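Long-range contact in S12 family peptidase (Streptomyces sp. 82F2, PDB 3WWX), which probably hydrolyses amide bonds with a preference for D-configured substrates, as a serine peptidase of family S12 built on the beta-lactamase fold: residues F58-E69 with Y178-I186. Numbering follows the deposited sequence.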
loop_
_atom_site.group_PDB
_atom_site.type_symbol
_atom_site.label_atom_id
_atom_site.label_comp_id
_atom_site.label_asym_id
_atom_site.label_seq_id
_atom_site.Cartn_x
_atom_site.Cartn_y
_atom_site.Cartn_z
ATOM N N PHE A 58 -1.918 5.450 -4.101
ATOM C CA PHE A 58 -1.842 6.907 -4.203
ATOM C C PHE A 58 -0.708 7.317 -5.143
ATOM O O PHE A 58 -0.874 8.157 -6.023
ATOM C CB PHE A 58 -1.652 7.542 -2.827
ATOM C CG PHE A 58 -2.853 7.413 -1.926
ATOM C CD1 PHE A 58 -3.037 6.271 -1.157
ATOM C CD2 PHE A 58 -3.788 8.423 -1.831
ATOM C CE1 PHE A 58 -4.133 6.132 -0.311
ATOM C CE2 PHE A 58 -4.902 8.278 -0.985
ATOM C CZ PHE A 58 -5.062 7.147 -0.225
ATOM N N THR A 59 0.461 6.727 -4.960
ATOM C CA THR A 59 1.599 7.011 -5.814
ATOM C C THR A 59 1.306 6.737 -7.288
ATOM O O THR A 59 1.599 7.582 -8.164
ATOM C CB THR A 59 2.799 6.184 -5.320
ATOM O OG1 THR A 59 3.055 6.556 -3.963
ATOM C CG2 THR A 59 4.036 6.398 -6.170
ATOM N N ALA A 60 0.707 5.578 -7.575
ATOM C CA ALA A 60 0.346 5.232 -8.958
ATOM C C ALA A 60 -0.681 6.192 -9.533
ATOM O O ALA A 60 -0.595 6.562 -10.704
ATOM C CB ALA A 60 -0.160 3.811 -9.044
ATOM N N THR A 61 -1.650 6.591 -8.727
ATOM C CA THR A 61 -2.689 7.515 -9.195
ATOM C C THR A 61 -2.068 8.830 -9.651
ATOM O O THR A 61 -2.426 9.360 -10.693
ATOM C CB THR A 61 -3.739 7.767 -8.101
ATOM O OG1 THR A 61 -4.411 6.538 -7.799
ATOM C CG2 THR A 61 -4.802 8.778 -8.566
ATOM N N VAL A 62 -1.120 9.344 -8.894
ATOM C CA VAL A 62 -0.463 10.597 -9.278
ATOM C C VAL A 62 0.236 10.437 -10.618
ATOM O O VAL A 62 0.111 11.294 -11.495
ATOM C CB VAL A 62 0.530 11.054 -8.208
ATOM C CG1 VAL A 62 1.396 12.201 -8.720
ATOM C CG2 VAL A 62 -0.210 11.452 -6.956
ATOM N N LEU A 63 0.976 9.347 -10.812
ATOM C CA LEU A 63 1.691 9.169 -12.071
ATOM C C LEU A 63 0.734 9.015 -13.231
ATOM O O LEU A 63 1.020 9.483 -14.332
ATOM C CB LEU A 63 2.641 7.983 -12.008
ATOM C CG LEU A 63 3.937 8.374 -11.324
ATOM C CD1 LEU A 63 4.652 7.135 -10.851
ATOM C CD2 LEU A 63 4.831 9.175 -12.274
ATOM N N LEU A 64 -0.399 8.359 -13.007
ATOM C CA LEU A 64 -1.396 8.257 -14.072
ATOM C C LEU A 64 -2.035 9.605 -14.404
ATOM O O LEU A 64 -2.311 9.876 -15.577
ATOM C CB LEU A 64 -2.432 7.184 -13.705
ATOM C CG LEU A 64 -1.893 5.759 -13.884
ATOM C CD1 LEU A 64 -2.655 4.767 -13.013
ATOM C CD2 LEU A 64 -1.978 5.341 -15.353
ATOM N N GLN A 65 -2.252 10.448 -13.410
ATOM C CA GLN A 65 -2.690 11.809 -13.690
ATOM C C GLN A 65 -1.645 12.567 -14.486
ATOM O O GLN A 65 -1.985 13.264 -15.446
ATOM C CB GLN A 65 -3.018 12.567 -12.414
ATOM C CG GLN A 65 -4.253 12.071 -11.673
ATOM C CD GLN A 65 -4.683 13.036 -10.604
ATOM O OE1 GLN A 65 -3.940 13.945 -10.231
ATOM N NE2 GLN A 65 -5.907 12.869 -10.108
ATOM N N LEU A 66 -0.381 12.457 -14.101
ATOM C CA LEU A 66 0.664 13.185 -14.817
ATOM C C LEU A 66 0.741 12.736 -16.271
ATOM O O LEU A 66 0.955 13.557 -17.166
ATOM C CB LEU A 66 2.021 13.033 -14.115
ATOM C CG LEU A 66 2.114 13.667 -12.727
ATOM C CD1 LEU A 66 3.384 13.192 -12.037
ATOM C CD2 LEU A 66 2.072 15.201 -12.816
ATOM N N GLN A 67 0.538 11.444 -16.516
ATOM C CA GLN A 67 0.518 10.938 -17.881
ATOM C C GLN A 67 -0.684 11.514 -18.641
ATOM O O GLN A 67 -0.562 11.878 -19.822
ATOM C CB GLN A 67 0.520 9.408 -17.929
ATOM C CG GLN A 67 0.350 8.872 -19.353
ATOM C CD GLN A 67 0.464 7.377 -19.464
ATOM O OE1 GLN A 67 1.434 6.854 -20.028
ATOM N NE2 GLN A 67 -0.537 6.667 -18.953
ATOM N N ALA A 68 -1.835 11.573 -17.982
ATOM C CA ALA A 68 -3.058 12.124 -18.585
ATOM C C ALA A 68 -2.886 13.602 -18.923
ATOM O O ALA A 68 -3.559 14.113 -19.823
ATOM C CB ALA A 68 -4.217 11.947 -17.650
ATOM N N GLU A 69 -2.000 14.287 -18.204
ATOM C CA GLU A 69 -1.721 15.699 -18.444
ATOM C C GLU A 69 -0.643 15.877 -19.522
ATOM O O GLU A 69 -0.245 17.007 -19.820
ATOM C CB GLU A 69 -1.326 16.401 -17.132
ATOM C CG GLU A 69 -2.470 16.453 -16.121
ATOM C CD GLU A 69 -2.071 16.895 -14.715
ATOM O OE1 GLU A 69 -0.893 17.235 -14.486
ATOM O OE2 GLU A 69 -2.958 16.906 -13.840
ATOM N N TYR A 178 7.066 14.195 -3.768
ATOM C CA TYR A 178 5.895 13.465 -4.255
ATOM C C TYR A 178 4.690 13.633 -3.317
ATOM O O TYR A 178 3.537 13.608 -3.770
ATOM C CB TYR A 178 6.223 11.971 -4.481
ATOM C CG TYR A 178 5.897 11.137 -3.286
ATOM C CD1 TYR A 178 6.758 11.059 -2.226
ATOM C CD2 TYR A 178 4.667 10.490 -3.194
ATOM C CE1 TYR A 178 6.416 10.333 -1.062
ATOM C CE2 TYR A 178 4.326 9.760 -2.065
ATOM C CZ TYR A 178 5.205 9.692 -1.012
ATOM O OH TYR A 178 4.835 8.977 0.100
ATOM N N GLY A 179 4.934 13.805 -2.022
ATOM C CA GLY A 179 3.859 13.942 -1.053
ATOM C C GLY A 179 2.981 15.143 -1.347
ATOM O O GLY A 179 1.785 15.127 -1.080
ATOM N N LYS A 180 3.583 16.200 -1.866
ATOM C CA LYS A 180 2.811 17.394 -2.196
ATOM C C LYS A 180 1.822 17.079 -3.316
ATOM O O LYS A 180 0.704 17.594 -3.326
ATOM C CB LYS A 180 3.732 18.550 -2.601
ATOM C CG LYS A 180 4.708 18.980 -1.543
ATOM C CD LYS A 180 4.039 19.599 -0.324
ATOM C CE LYS A 180 5.080 20.159 0.646
ATOM N NZ LYS A 180 5.960 19.086 1.202
ATOM N N ALA A 181 2.202 16.201 -4.238
ATOM C CA ALA A 181 1.311 15.805 -5.326
ATOM C C ALA A 181 0.141 14.973 -4.780
ATOM O O ALA A 181 -1.017 15.163 -5.153
ATOM C CB ALA A 181 2.073 15.019 -6.395
ATOM N N VAL A 182 0.433 14.058 -3.862
ATOM C CA VAL A 182 -0.615 13.278 -3.226
ATOM C C VAL A 182 -1.584 14.193 -2.484
ATOM O O VAL A 182 -2.801 14.035 -2.596
ATOM C CB VAL A 182 -0.012 12.217 -2.279
ATOM C CG1 VAL A 182 -1.093 11.517 -1.507
ATOM C CG2 VAL A 182 0.781 11.219 -3.070
ATOM N N GLU A 183 -1.051 15.166 -1.751
ATOM C CA GLU A 183 -1.878 16.101 -1.000
ATOM C C GLU A 183 -2.775 16.911 -1.922
ATOM O O GLU A 183 -3.973 16.994 -1.707
ATOM C CB GLU A 183 -0.995 17.043 -0.169
ATOM C CG GLU A 183 -0.337 16.328 0.966
ATOM C CD GLU A 183 0.782 17.106 1.631
ATOM O OE1 GLU A 183 1.083 18.235 1.188
ATOM O OE2 GLU A 183 1.372 16.577 2.603
ATOM N N ASN A 184 -2.188 17.487 -2.960
ATOM C CA ASN A 184 -2.921 18.432 -3.784
ATOM C C ASN A 184 -3.847 17.791 -4.802
ATOM O O ASN A 184 -4.886 18.369 -5.154
ATOM C CB ASN A 184 -1.934 19.390 -4.444
ATOM C CG ASN A 184 -1.299 20.319 -3.437
ATOM O OD1 ASN A 184 -1.882 20.606 -2.388
ATOM N ND2 ASN A 184 -0.096 20.784 -3.732
ATOM N N ARG A 185 -3.498 16.594 -5.259
ATOM C CA ARG A 185 -4.282 15.908 -6.274
ATOM C C ARG A 185 -5.303 14.929 -5.716
ATOM O O ARG A 185 -6.237 14.564 -6.412
ATOM C CB ARG A 185 -3.361 15.144 -7.218
ATOM C CG ARG A 185 -2.460 16.041 -8.035
ATOM C CD ARG A 185 -1.358 15.269 -8.746
ATOM N NE ARG A 185 -0.647 16.166 -9.645
ATOM C CZ ARG A 185 -1.020 16.404 -10.898
ATOM N NH1 ARG A 185 -2.051 15.766 -11.435
ATOM N NH2 ARG A 185 -0.333 17.278 -11.628
ATOM N N ILE A 186 -5.098 14.467 -4.487
ATOM C CA ILE A 186 -5.960 13.425 -3.933
ATOM C C ILE A 186 -6.542 13.801 -2.575
ATOM O O ILE A 186 -7.756 13.804 -2.416
ATOM C CB ILE A 186 -5.239 12.043 -3.853
ATOM C CG1 ILE A 186 -4.696 11.640 -5.229
ATOM C CG2 ILE A 186 -6.194 10.967 -3.334
ATOM C CD1 ILE A 186 -3.777 10.410 -5.223
HETATM O O HOH W 1 -7.347 15.227 -8.730
#
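Arg185 is stretched out from CG to NE (chi2 168°, chi3 173°), which carries its guanidinium to the C-terminal end of helix 55-68, where Glu69, just beyond it, reaches out to meet it with its own chain extended beyond CG. The carboxylate is gripped end-on, one oxygen to each terminal nitrogen: NH2 of Arg185 bonds OE1 of Glu69 on its syn side at 2.9 Å, while NH1 approaches OE2 from above the carboxylate plane at 2.8 Å. NH1 gives a second hydrogen bond, 2.9 Å long and fairly straight, to OE1 of Gln65, whose chain runs past the arginine in the opposite direction. All three acceptors lie close to the guanidinium plane, and CD2 of Leu66 packs over one face, so that its orientation is fixed. The other arm of the same amide, NE2, donates to a water that in turn donates to the carbonyl O of Arg185; NE2 of Gln65 also bonds the carbonyl O of Leu259. Arg71 makes a long, weak ion pair with OE1 of Glu69 and lies close to Arg185, a like charge.

Inward from this polar end the helices mesh through apolar side chains. Val62 is a knob in a hole formed by Ala181, Val182, Arg185 and Ile186: CG1, anti to the backbone N, meets CB of Ala181 at 3.7 Å, and CG2 lies 4.0 Å from CG2 of Val182. Ile186 covers the preceding turn, its CG2 at the edge of the Phe58 ring, 3.8 Å from CE2, and its CD1 against CG2 of Thr61. Phe250 of helix 244-255 stacks on Phe58 and also touches Ile186. The axes of segments 58-68 and 178-186 cross at 79°, 9.7 Å apart at closest approach, and the contact illustrates one knob-into-hole contact at a steep helix crossing, closed at one end by a bidentate salt bridge, within the helical part of the beta-lactamase fold.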